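Long-range contacts in putative aminooxidase (Propionibacterium acnes, PDB 2B9W), which binds FAD and probably isomerises fatty acids, on the fold of the flavin-containing amine oxidoreductase family: residues D40-K45 against A220-D225; D68-I73 against N407-C412; E290-S295 against F355-E360. All coordinates share one frame; numbering follows the deposited sequence.

Overall arrangement
Near the N terminus, the loop 40-45 after strand 33-36 meets the loop 220-225 ahead of strand 226-230. This is interaction 1, a surface contact at the FAD-binding part of the fold. Helix 68-77 starts before that loop has closed, and it waits for helix 408-422 near the C terminus. Interaction 2 therefore crosses interaction 1. Both touch FAD, and their nearest atoms are about 7 Å apart. Interaction 3 opens and closes within the long span that interaction 2 bridges. It joins the loop after strand 277-288 to the start of strand 359-373, with its nearest atoms about 16 Å from interaction 2.

Interaction 1 (D40-K45 against A220-D225); sequences DHVGGK and AERNVD. With NA (sodium ion), chain B; FAD (flavin-adenine dinucleotide), chain E.
R222 reaches D40 with the end of its guanidinium group. NH1 donates to D40 O at 2.9 Å, and the N-H points almost straight at the oxygen (164°). The carbonyl oxygen lies in the guanidinium plane, at its edge. One face of the same group is covered by V42: CG1 sits 3.9 Å from R222 NE, toward the rim. The two side chains cross at about a right angle. V42 CG1 also meets A220 CB at 4.0 Å. V42 chi1 of -58° sets CG1 anti to the carbonyl carbon, and this methyl lies against both R222 NE and A220 CB. N223 completes the touching surface, with OD1 3.4 Å from D40 CA.

The carboxylate of D40 is turned away from this surface toward a sodium ion. D40 OD1, D40 OD2 and H41 ND1 are modelled round the ion. The D40 OD1 bond of 2.0 Å is short for sodium, which leaves the details of the site or the identity of the ion doubtful. Further along the segment, K45 grips the FAD phosphate twice. Its backbone N donates to FAD O1A, and its NZ lies 2.6 Å from FAD O2A in a second hydrogen bond. NZ also forms a salt bridge with E401. G44 passes close to the FAD ribose, so the segment lines the cofactor on its way from the surface.

Backbone bonds tie E221 to I35 and E37, N223 to T39, and G43 to A14. V42 and R222 rest on helix 205-215, and A220 packs on strand 33-36, an outermost strand of the parallel sheet of this Rossmann-type FAD domain.

Interaction 2 (D68-I73 against N407-C412); sequences DTIQEI and NFDEVC. With FAD (flavin-adenine dinucleotide), chain E.
I70 points its side chain at the edge of the F408 ring. CG1 lies near the ring plane, 3.6 Å from F408 CD1, and the two side chains cross at about a right angle. FAD O2 lies over one face of the ring, toward its rim. The phenyl group is thus wedged between helix 68-77 and the flavin. The first torsion of F408 places CG between the backbone N and the carbonyl carbon, and in this position the ring meets I70 at its edge and FAD O2 over a face.

D409 approaches the first turn of helix 68-77 from beside I70. Its chi1 of -173° sends the carboxylate away from its own backbone N and across to the other helix. OD1 accepts two weak hydrogen bonds, from I70 N at 3.3 Å and from T69 N at 3.4 Å. The first is the straighter, at 153°. A water links the other oxygen: it donates to D409 OD2 and accepts from T69 N. A carboxylate at amides of a helix N terminus probably gains stability from the helix dipole.

The two helix segments cross at 79°, with their axes 8.6 Å apart at closest approach. N407 is the N-cap of helix 408-422, and its OD1 accepts from E410 N at 2.8 Å. The next residue turns to the cofactor: F408 N donates to FAD O2 at 3.0 Å. The start of this C-terminal helix therefore meets the flavin, as in relatives of the amine oxidoreductase family.

C412 lies one turn further on. Its SG touches I73 CD1 at 3.7 Å and also meets I70 CD1. T69 CG2 packs on the C412 CB. Helix 205-215 covers I70, I73 and F408 through M208, F209 and L212.

Interaction 3 (E290-S295 against F355-E360); sequences EYPTIS and FGHPVE
One hydrogen bond joins the two segments. H357 ND1 donates to E290 O at 3.1 Å, with an N-H to oxygen angle of 162°. The donor meets the carbonyl oxygen nearly head-on, and the oxygen lies close to the imidazole plane, at the ring edge. ND1 therefore carries a hydrogen in this arrangement. The other ring nitrogen, NE2, has a hydrogen-bond partner outside the two segments.

The faces of the same ring are occupied as well. P292 CB stands over the centre of one face, 4.0 Å from the ring centroid and 13° off its normal, a CH-pi contact. The carbonyl oxygen of F355 lies above the opposite face, toward the rim. H357 chi1 of -39° and chi2 together turn one ring face toward P292 CB.

Van der Waals contacts fill the rest. E290 CB rests against G356 O at 3.4 Å. E290 OE2 meets P358 CG at 3.4 Å, its extended chain crossing the pyrrolidine ring at about a right angle. G356 ends helix 341-354 in a Schellman motif and leads the chain into H357.

Backbone bonds from P358 to K289 and from E360 to L287 continue the join toward strand 277-288. The edge bond and the groups over both faces probably restrict rotation of the imidazole.

Interaction 1 (D40-K45 against A220-D225)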
loop_
_atom_site.group_PDB
_atom_site.type_symbol
_atom_site.label_atom_id
_atom_site.label_comp_id
_atom_site.label_asym_id
_atom_site.label_seq_id
_atom_site.Cartn_x
_atom_site.Cartn_y
_atom_site.Cartn_z
ATOM N N ASP A 40 -12.091 2.605 -15.814
ATOM C CA ASP A 40 -12.887 3.835 -16.004
ATOM C C ASP A 40 -12.484 4.959 -15.081
ATOM O O ASP A 40 -12.941 6.121 -15.259
ATOM C CB ASP A 40 -14.389 3.524 -15.705
ATOM C CG ASP A 40 -14.670 3.351 -14.182
ATOM O OD1 ASP A 40 -14.165 2.394 -13.511
ATOM O OD2 ASP A 40 -15.403 4.191 -13.586
ATOM N N HIS A 41 -11.664 4.638 -14.076
ATOM C CA HIS A 41 -11.424 5.566 -12.982
ATOM C C HIS A 41 -9.944 5.786 -12.625
ATOM O O HIS A 41 -9.064 5.005 -12.994
ATOM C CB HIS A 41 -12.238 5.130 -11.760
ATOM C CG HIS A 41 -11.891 3.776 -11.260
ATOM N ND1 HIS A 41 -12.518 2.629 -11.697
ATOM C CD2 HIS A 41 -10.990 3.385 -10.321
ATOM C CE1 HIS A 41 -11.968 1.580 -11.090
ATOM N NE2 HIS A 41 -11.049 2.016 -10.241
ATOM N N VAL A 42 -9.684 6.848 -11.884
ATOM C CA VAL A 42 -8.346 7.105 -11.386
ATOM C C VAL A 42 -8.304 7.002 -9.834
ATOM O O VAL A 42 -9.355 7.111 -9.147
ATOM C CB VAL A 42 -7.782 8.457 -11.922
ATOM C CG1 VAL A 42 -7.775 8.443 -13.470
ATOM C CG2 VAL A 42 -8.559 9.661 -11.354
ATOM N N GLY A 43 -7.077 6.789 -9.327
ATOM C CA GLY A 43 -6.775 6.664 -7.891
ATOM C C GLY A 43 -6.418 5.261 -7.441
ATOM O O GLY A 43 -5.935 5.067 -6.324
ATOM N N GLY A 44 -6.658 4.287 -8.316
ATOM C CA GLY A 44 -6.292 2.885 -8.067
ATOM C C GLY A 44 -6.850 2.353 -6.763
ATOM O O GLY A 44 -8.065 2.317 -6.581
ATOM N N LYS A 45 -5.966 1.968 -5.838
ATOM C CA LYS A 45 -6.410 1.423 -4.551
ATOM C C LYS A 45 -6.836 2.497 -3.534
ATOM O O LYS A 45 -7.200 2.160 -2.405
ATOM C CB LYS A 45 -5.335 0.540 -3.927
ATOM C CG LYS A 45 -5.081 -0.850 -4.637
ATOM C CD LYS A 45 -4.029 -1.566 -3.754
ATOM C CE LYS A 45 -3.150 -2.511 -4.447
ATOM N NZ LYS A 45 -2.229 -1.988 -5.384
ATOM N N ALA A 220 -5.232 11.451 -17.321
ATOM C CA ALA A 220 -5.170 10.063 -17.795
ATOM C C ALA A 220 -6.170 9.698 -18.895
ATOM O O ALA A 220 -7.342 10.114 -18.847
ATOM C CB ALA A 220 -5.346 9.066 -16.606
ATOM N N GLU A 221 -5.709 8.888 -19.855
ATOM C CA GLU A 221 -6.596 8.218 -20.786
ATOM C C GLU A 221 -7.073 6.989 -20.090
ATOM O O GLU A 221 -6.267 6.217 -19.574
ATOM C CB GLU A 221 -5.882 7.781 -22.069
ATOM C CG GLU A 221 -5.214 8.885 -22.835
ATOM C CD GLU A 221 -4.607 8.378 -24.145
ATOM O OE1 GLU A 221 -5.144 7.384 -24.720
ATOM O OE2 GLU A 221 -3.591 8.974 -24.587
ATOM N N ARG A 222 -8.381 6.799 -20.077
ATOM C CA ARG A 222 -9.004 5.701 -19.347
ATOM C C ARG A 222 -9.513 4.626 -20.283
ATOM O O ARG A 222 -9.522 4.822 -21.509
ATOM C CB ARG A 222 -10.139 6.263 -18.515
ATOM C CG ARG A 222 -9.656 7.467 -17.699
ATOM C CD ARG A 222 -10.686 7.853 -16.719
ATOM N NE ARG A 222 -10.507 9.181 -16.175
ATOM C CZ ARG A 222 -11.278 9.643 -15.193
ATOM N NH1 ARG A 222 -12.217 8.867 -14.665
ATOM N NH2 ARG A 222 -11.105 10.851 -14.734
ATOM N N ASN A 223 -9.937 3.509 -19.697
ATOM C CA ASN A 223 -10.428 2.354 -20.451
ATOM C C ASN A 223 -9.458 1.925 -21.560
ATOM O O ASN A 223 -9.880 1.564 -22.670
ATOM C CB ASN A 223 -11.811 2.659 -21.061
ATOM C CG ASN A 223 -12.778 3.177 -20.036
ATOM O OD1 ASN A 223 -13.164 2.447 -19.143
ATOM N ND2 ASN A 223 -13.150 4.446 -20.140
ATOM N N VAL A 224 -8.167 1.975 -21.255
ATOM C CA VAL A 224 -7.122 1.612 -22.227
ATOM C C VAL A 224 -6.723 0.183 -21.963
ATOM O O VAL A 224 -6.156 -0.115 -20.921
ATOM C CB VAL A 224 -5.889 2.491 -22.100
ATOM C CG1 VAL A 224 -4.823 2.092 -23.140
ATOM C CG2 VAL A 224 -6.258 3.983 -22.219
ATOM N N ASP A 225 -7.025 -0.693 -22.919
ATOM C CA ASP A 225 -6.723 -2.115 -22.820
ATOM C C ASP A 225 -5.432 -2.362 -23.594
ATOM O O ASP A 225 -5.448 -2.423 -24.824
ATOM C CB ASP A 225 -7.900 -2.902 -23.388
ATOM C CG ASP A 225 -7.734 -4.420 -23.255
ATOM O OD1 ASP A 225 -6.633 -4.907 -22.916
ATOM O OD2 ASP A 225 -8.751 -5.118 -23.471
HETATM NA NA NA B . -15.219 2.111 -11.846
HETATM P PA FAD E . -2.517 1.159 -7.453
HETATM O O1A FAD E . -3.197 2.069 -6.457
HETATM O O2A FAD E . -2.822 -0.305 -7.343
HETATM O O5B FAD E . -2.834 1.750 -8.922
HETATM C C5B FAD E . -2.378 1.092 -10.075
HETATM C C4B FAD E . -3.201 1.567 -11.247
HETATM O O4B FAD E . -2.774 0.872 -12.378
HETATM C C3B FAD E . -4.695 1.302 -11.093
HETATM O O3B FAD E . -5.391 2.467 -11.473
HETATM C C2B FAD E . -4.940 0.122 -12.018
HETATM O O2B FAD E . -6.224 0.101 -12.595
HETATM C C1B FAD E . -3.875 0.401 -13.078
HETATM N N9A FAD E . -3.475 -0.742 -13.898
HETATM C C8A FAD E . -3.204 -2.033 -13.477
HETATM N N7A FAD E . -2.862 -2.759 -14.567
HETATM C C5A FAD E . -2.908 -1.981 -15.674
HETATM C C6A FAD E . -2.649 -2.242 -17.024
HETATM N N6A FAD E . -2.597 -3.499 -17.482
HETATM N N1A FAD E . -2.788 -1.212 -17.929
HETATM C C2A FAD E . -3.167 0.055 -17.514
HETATM N N3A FAD E . -3.416 0.320 -16.169
HETATM C C4A FAD E . -3.294 -0.692 -15.263
HETATM N N1 FAD E . -2.112 3.270 1.747
HETATM C C2 FAD E . -1.824 4.231 2.697
HETATM O O2 FAD E . -0.913 5.048 2.533
HETATM N N3 FAD E . -2.536 4.261 3.866
HETATM C C4 FAD E . -3.573 3.368 4.105
HETATM O O4 FAD E . -4.224 3.466 5.157
HETATM C C4X FAD E . -3.883 2.397 3.165
HETATM N N5 FAD E . -4.830 1.428 3.420
HETATM C C5X FAD E . -5.256 0.601 2.404
HETATM C C6 FAD E . -6.372 -0.213 2.589
HETATM C C7 FAD E . -6.858 -0.965 1.534
HETATM C C7M FAD E . -8.071 -1.872 1.714
HETATM C C8 FAD E . -6.222 -0.902 0.293
HETATM C C8M FAD E . -6.710 -1.714 -0.876
HETATM C C9 FAD E . -5.108 -0.065 0.104
HETATM C C9A FAD E . -4.623 0.696 1.150
HETATM N N10 FAD E . -3.470 1.460 1.027
HETATM C C10 FAD E . -3.141 2.371 1.986
HETATM C "C1'" FAD E . -2.477 1.233 -0.056
HETATM C "C2'" FAD E . -2.564 2.310 -1.145
HETATM O "O2'" FAD E . -3.908 2.463 -1.570
HETATM C "C3'" FAD E . -1.686 1.884 -2.340
HETATM O "O3'" FAD E . -0.376 1.602 -1.861
HETATM C "C4'" FAD E . -1.614 2.936 -3.437
HETATM O "O4'" FAD E . -2.894 3.173 -4.013
HETATM C "C5'" FAD E . -0.601 2.414 -4.468
HETATM O "O5'" FAD E . -0.613 3.238 -5.607
HETATM P P FAD E . -0.041 2.671 -7.013
HETATM O O1P FAD E . -0.303 3.733 -8.068
HETATM O O2P FAD E . 1.390 2.196 -6.934
HETATM O O3P FAD E . -0.914 1.349 -7.271
#

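Interaction 2 (D68-I73 against N407-C412)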
loop_
_atom_site.group_PDB
_atom_site.type_symbol
_atom_site.label_atom_id
_atom_site.label_comp_id
_atom_site.label_asym_id
_atom_site.label_seq_id
_atom_site.Cartn_x
_atom_site.Cartn_y
_atom_site.Cartn_z
ATOM N N ASP A 68 4.910 13.866 3.436
ATOM C CA ASP A 68 5.295 15.156 2.821
ATOM C C ASP A 68 4.941 15.206 1.328
ATOM O O ASP A 68 4.518 16.233 0.854
ATOM C CB ASP A 68 6.795 15.425 2.989
ATOM C CG ASP A 68 7.203 15.631 4.430
ATOM O OD1 ASP A 68 6.446 16.170 5.267
ATOM O OD2 ASP A 68 8.327 15.257 4.700
ATOM N N THR A 69 5.040 14.087 0.631
ATOM C CA THR A 69 4.729 14.077 -0.804
ATOM C C THR A 69 3.219 14.241 -1.017
ATOM O O THR A 69 2.807 14.946 -1.924
ATOM C CB THR A 69 5.253 12.815 -1.505
ATOM O OG1 THR A 69 6.644 12.636 -1.180
ATOM C CG2 THR A 69 5.101 12.936 -3.031
ATOM N N ILE A 70 2.407 13.608 -0.165
ATOM C CA ILE A 70 0.962 13.764 -0.266
ATOM C C ILE A 70 0.580 15.229 0.079
ATOM O O ILE A 70 -0.313 15.799 -0.556
ATOM C CB ILE A 70 0.195 12.740 0.604
ATOM C CG1 ILE A 70 0.595 11.299 0.210
ATOM C CG2 ILE A 70 -1.340 12.942 0.467
ATOM C CD1 ILE A 70 0.531 11.001 -1.304
ATOM N N GLN A 71 1.256 15.842 1.053
ATOM C CA GLN A 71 1.069 17.279 1.280
ATOM C C GLN A 71 1.345 18.097 -0.008
ATOM O O GLN A 71 0.591 19.008 -0.340
ATOM C CB GLN A 71 1.933 17.823 2.425
ATOM C CG GLN A 71 1.625 19.291 2.772
ATOM C CD GLN A 71 0.175 19.493 3.208
ATOM O OE1 GLN A 71 -0.218 19.016 4.261
ATOM N NE2 GLN A 71 -0.626 20.172 2.377
ATOM N N GLU A 72 2.415 17.758 -0.726
ATOM C CA GLU A 72 2.724 18.466 -1.960
ATOM C C GLU A 72 1.593 18.283 -2.982
ATOM O O GLU A 72 1.251 19.219 -3.719
ATOM C CB GLU A 72 4.053 18.009 -2.561
ATOM C CG GLU A 72 5.260 18.565 -1.898
ATOM C CD GLU A 72 6.562 18.217 -2.637
ATOM O OE1 GLU A 72 6.563 17.940 -3.862
ATOM O OE2 GLU A 72 7.596 18.217 -1.954
ATOM N N ILE A 73 1.035 17.066 -3.043
ATOM C CA ILE A 73 -0.122 16.813 -3.919
ATOM C C ILE A 73 -1.319 17.663 -3.517
ATOM O O ILE A 73 -1.902 18.346 -4.364
ATOM C CB ILE A 73 -0.438 15.304 -3.982
ATOM C CG1 ILE A 73 0.682 14.606 -4.741
ATOM C CG2 ILE A 73 -1.825 15.033 -4.622
ATOM C CD1 ILE A 73 0.681 13.056 -4.612
ATOM N N ASN A 407 2.031 1.700 0.106
ATOM C CA ASN A 407 1.233 2.803 0.683
ATOM C C ASN A 407 1.306 4.014 -0.242
ATOM O O ASN A 407 2.230 4.114 -1.046
ATOM C CB ASN A 407 1.559 3.031 2.194
ATOM C CG ASN A 407 2.524 4.203 2.536
ATOM O OD1 ASN A 407 2.835 5.116 1.772
ATOM N ND2 ASN A 407 2.938 4.180 3.785
ATOM N N PHE A 408 0.339 4.918 -0.156
ATOM C CA PHE A 408 0.245 5.942 -1.198
ATOM C C PHE A 408 1.346 7.006 -1.103
ATOM O O PHE A 408 1.762 7.551 -2.130
ATOM C CB PHE A 408 -1.193 6.481 -1.410
ATOM C CG PHE A 408 -1.853 7.119 -0.196
ATOM C CD1 PHE A 408 -1.569 8.417 0.151
ATOM C CD2 PHE A 408 -2.846 6.436 0.531
ATOM C CE1 PHE A 408 -2.206 9.041 1.254
ATOM C CE2 PHE A 408 -3.511 7.048 1.605
ATOM C CZ PHE A 408 -3.191 8.347 1.973
ATOM N N ASP A 409 1.858 7.288 0.104
ATOM C CA ASP A 409 2.912 8.279 0.232
ATOM C C ASP A 409 4.231 7.703 -0.327
ATOM O O ASP A 409 4.949 8.373 -1.073
ATOM C CB ASP A 409 3.126 8.737 1.679
ATOM C CG ASP A 409 4.137 9.908 1.784
ATOM O OD1 ASP A 409 3.839 11.020 1.338
ATOM O OD2 ASP A 409 5.213 9.706 2.336
ATOM N N GLU A 410 4.559 6.481 0.071
ATOM C CA GLU A 410 5.789 5.833 -0.422
ATOM C C GLU A 410 5.855 5.779 -1.957
ATOM O O GLU A 410 6.905 6.109 -2.516
ATOM C CB GLU A 410 5.965 4.428 0.153
ATOM C CG GLU A 410 6.298 4.394 1.652
ATOM C CD GLU A 410 7.609 5.093 2.004
ATOM O OE1 GLU A 410 8.663 4.674 1.509
ATOM O OE2 GLU A 410 7.592 6.032 2.830
ATOM N N VAL A 411 4.762 5.389 -2.631
ATOM C CA VAL A 411 4.817 5.293 -4.107
ATOM C C VAL A 411 4.900 6.643 -4.767
ATOM O O VAL A 411 5.616 6.794 -5.759
ATOM C CB VAL A 411 3.710 4.404 -4.760
ATOM C CG1 VAL A 411 3.683 2.991 -4.134
ATOM C CG2 VAL A 411 2.328 5.082 -4.711
ATOM N N CYS A 412 4.231 7.650 -4.210
ATOM C CA CYS A 412 4.278 8.988 -4.779
ATOM C C CYS A 412 5.687 9.606 -4.593
ATOM O O CYS A 412 6.225 10.267 -5.510
ATOM C CB CYS A 412 3.209 9.883 -4.139
ATOM S SG CYS A 412 1.539 9.419 -4.663
HETATM P PA FAD E . -2.517 1.159 -7.453
HETATM O O1A FAD E . -3.197 2.069 -6.457
HETATM O O2A FAD E . -2.822 -0.305 -7.343
HETATM O O5B FAD E . -2.834 1.750 -8.922
HETATM C C5B FAD E . -2.378 1.092 -10.075
HETATM C C4B FAD E . -3.201 1.567 -11.247
HETATM O O4B FAD E . -2.774 0.872 -12.378
HETATM C C3B FAD E . -4.695 1.302 -11.093
HETATM O O3B FAD E . -5.391 2.467 -11.473
HETATM C C2B FAD E . -4.940 0.122 -12.018
HETATM O O2B FAD E . -6.224 0.101 -12.595
HETATM C C1B FAD E . -3.875 0.401 -13.078
HETATM N N9A FAD E . -3.475 -0.742 -13.898
HETATM C C8A FAD E . -3.204 -2.033 -13.477
HETATM N N7A FAD E . -2.862 -2.759 -14.567
HETATM C C5A FAD E . -2.908 -1.981 -15.674
HETATM C C6A FAD E . -2.649 -2.242 -17.024
HETATM N N6A FAD E . -2.597 -3.499 -17.482
HETATM N N1A FAD E . -2.788 -1.212 -17.929
HETATM C C2A FAD E . -3.167 0.055 -17.514
HETATM N N3A FAD E . -3.416 0.320 -16.169
HETATM C C4A FAD E . -3.294 -0.692 -15.263
HETATM N N1 FAD E . -2.112 3.270 1.747
HETATM C C2 FAD E . -1.824 4.231 2.697
HETATM O O2 FAD E . -0.913 5.048 2.533
HETATM N N3 FAD E . -2.536 4.261 3.866
HETATM C C4 FAD E . -3.573 3.368 4.105
HETATM O O4 FAD E . -4.224 3.466 5.157
HETATM C C4X FAD E . -3.883 2.397 3.165
HETATM N N5 FAD E . -4.830 1.428 3.420
HETATM C C5X FAD E . -5.256 0.601 2.404
HETATM C C6 FAD E . -6.372 -0.213 2.589
HETATM C C7 FAD E . -6.858 -0.965 1.534
HETATM C C7M FAD E . -8.071 -1.872 1.714
HETATM C C8 FAD E . -6.222 -0.902 0.293
HETATM C C8M FAD E . -6.710 -1.714 -0.876
HETATM C C9 FAD E . -5.108 -0.065 0.104
HETATM C C9A FAD E . -4.623 0.696 1.150
HETATM N N10 FAD E . -3.470 1.460 1.027
HETATM C C10 FAD E . -3.141 2.371 1.986
HETATM C "C1'" FAD E . -2.477 1.233 -0.056
HETATM C "C2'" FAD E . -2.564 2.310 -1.145
HETATM O "O2'" FAD E . -3.908 2.463 -1.570
HETATM C "C3'" FAD E . -1.686 1.884 -2.340
HETATM O "O3'" FAD E . -0.376 1.602 -1.861
HETATM C "C4'" FAD E . -1.614 2.936 -3.437
HETATM O "O4'" FAD E . -2.894 3.173 -4.013
HETATM C "C5'" FAD E . -0.601 2.414 -4.468
HETATM O "O5'" FAD E . -0.613 3.238 -5.607
HETATM P P FAD E . -0.041 2.671 -7.013
HETATM O O1P FAD E . -0.303 3.733 -8.068
HETATM O O2P FAD E . 1.390 2.196 -6.934
HETATM O O3P FAD E . -0.914 1.349 -7.271
HETATM O O HOH W 1 6.751 11.647 1.309
#

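Interaction 3 (E290-S295 against F355-E360)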
loop_
_atom_site.group_PDB
_atom_site.type_symbol
_atom_site.label_atom_id
_atom_site.label_comp_id
_atom_site.label_asym_id
_atom_site.label_seq_id
_atom_site.Cartn_x
_atom_site.Cartn_y
_atom_site.Cartn_z
ATOM N N GLU A 290 -26.761 -3.135 15.670
ATOM C CA GLU A 290 -26.010 -2.805 16.858
ATOM C C GLU A 290 -24.687 -2.103 16.475
ATOM O O GLU A 290 -23.579 -2.528 16.824
ATOM C CB GLU A 290 -25.825 -4.045 17.737
ATOM C CG GLU A 290 -27.147 -4.787 17.965
ATOM C CD GLU A 290 -26.902 -6.131 18.587
ATOM O OE1 GLU A 290 -26.604 -6.169 19.802
ATOM O OE2 GLU A 290 -26.950 -7.140 17.863
ATOM N N TYR A 291 -24.867 -0.993 15.764
ATOM C CA TYR A 291 -23.793 -0.221 15.200
ATOM C C TYR A 291 -22.700 0.000 16.217
ATOM O O TYR A 291 -22.971 0.421 17.344
ATOM C CB TYR A 291 -24.326 1.148 14.759
ATOM C CG TYR A 291 -23.513 1.895 13.721
ATOM C CD1 TYR A 291 -23.334 1.373 12.443
ATOM C CD2 TYR A 291 -23.016 3.176 13.997
ATOM C CE1 TYR A 291 -22.665 2.107 11.452
ATOM C CE2 TYR A 291 -22.328 3.920 13.034
ATOM C CZ TYR A 291 -22.141 3.384 11.768
ATOM O OH TYR A 291 -21.492 4.147 10.822
ATOM N N PRO A 292 -21.452 -0.264 15.823
ATOM C CA PRO A 292 -20.308 0.046 16.672
ATOM C C PRO A 292 -20.232 1.507 17.024
ATOM O O PRO A 292 -20.796 2.361 16.327
ATOM C CB PRO A 292 -19.086 -0.343 15.834
ATOM C CG PRO A 292 -19.560 -0.742 14.529
ATOM C CD PRO A 292 -21.063 -0.868 14.538
ATOM N N THR A 293 -19.502 1.799 18.091
ATOM C CA THR A 293 -19.310 3.163 18.517
ATOM C C THR A 293 -17.907 3.636 18.250
ATOM O O THR A 293 -17.590 4.793 18.542
ATOM C CB THR A 293 -19.585 3.310 20.001
ATOM O OG1 THR A 293 -18.620 2.549 20.745
ATOM C CG2 THR A 293 -21.035 2.826 20.316
ATOM N N ILE A 294 -17.065 2.753 17.701
ATOM C CA ILE A 294 -15.609 2.995 17.574
ATOM C C ILE A 294 -15.057 1.890 16.678
ATOM O O ILE A 294 -15.673 0.844 16.560
ATOM C CB ILE A 294 -14.928 2.964 18.975
ATOM C CG1 ILE A 294 -13.500 3.502 18.948
ATOM C CG2 ILE A 294 -14.962 1.548 19.583
ATOM C CD1 ILE A 294 -12.923 3.827 20.368
ATOM N N SER A 295 -13.944 2.138 15.987
ATOM C CA SER A 295 -13.328 1.071 15.160
ATOM C C SER A 295 -12.736 0.013 16.102
ATOM O O SER A 295 -12.412 0.313 17.252
ATOM C CB SER A 295 -12.233 1.640 14.235
ATOM O OG SER A 295 -12.736 2.560 13.281
ATOM N N PHE A 355 -18.409 -10.068 17.599
ATOM C CA PHE A 355 -18.040 -8.771 18.119
ATOM C C PHE A 355 -19.251 -7.939 18.525
ATOM O O PHE A 355 -19.081 -6.867 19.070
ATOM C CB PHE A 355 -17.207 -7.982 17.101
ATOM C CG PHE A 355 -16.000 -8.716 16.569
ATOM C CD1 PHE A 355 -15.358 -9.713 17.311
ATOM C CD2 PHE A 355 -15.509 -8.402 15.331
ATOM C CE1 PHE A 355 -14.248 -10.376 16.792
ATOM C CE2 PHE A 355 -14.399 -9.063 14.798
ATOM C CZ PHE A 355 -13.757 -10.038 15.538
ATOM N N GLY A 356 -20.455 -8.425 18.248
ATOM C CA GLY A 356 -21.704 -7.742 18.620
ATOM C C GLY A 356 -22.164 -6.703 17.601
ATOM O O GLY A 356 -22.863 -5.758 17.938
ATOM N N HIS A 357 -21.761 -6.869 16.348
ATOM C CA HIS A 357 -22.190 -5.981 15.267
ATOM C C HIS A 357 -22.653 -6.835 14.057
ATOM O O HIS A 357 -22.031 -6.815 12.988
ATOM C CB HIS A 357 -21.064 -5.028 14.840
ATOM C CG HIS A 357 -20.248 -4.507 15.970
ATOM N ND1 HIS A 357 -20.797 -3.795 17.014
ATOM C CD2 HIS A 357 -18.922 -4.619 16.234
ATOM C CE1 HIS A 357 -19.845 -3.526 17.893
ATOM N NE2 HIS A 357 -18.698 -3.999 17.434
ATOM N N PRO A 358 -23.752 -7.569 14.221
ATOM C CA PRO A 358 -24.145 -8.508 13.172
ATOM C C PRO A 358 -24.426 -7.828 11.829
ATOM O O PRO A 358 -25.035 -6.763 11.775
ATOM C CB PRO A 358 -25.395 -9.192 13.720
ATOM C CG PRO A 358 -25.798 -8.423 14.937
ATOM C CD PRO A 358 -24.664 -7.564 15.369
ATOM N N VAL A 359 -23.960 -8.479 10.772
ATOM C CA VAL A 359 -24.038 -7.972 9.414
ATOM C C VAL A 359 -25.448 -8.183 8.884
ATOM O O VAL A 359 -25.942 -9.295 8.922
ATOM C CB VAL A 359 -22.994 -8.670 8.510
ATOM C CG1 VAL A 359 -23.128 -8.223 7.064
ATOM C CG2 VAL A 359 -21.577 -8.352 9.053
ATOM N N GLU A 360 -26.079 -7.104 8.439
ATOM C CA GLU A 360 -27.379 -7.116 7.770
ATOM C C GLU A 360 -27.198 -7.304 6.270
ATOM O O GLU A 360 -28.084 -7.819 5.583
ATOM C CB GLU A 360 -28.132 -5.771 7.932
ATOM C CG GLU A 360 -28.352 -5.296 9.304
ATOM C CD GLU A 360 -29.259 -4.046 9.372
ATOM O OE1 GLU A 360 -28.731 -2.904 9.491
ATOM O OE2 GLU A 360 -30.498 -4.216 9.327
#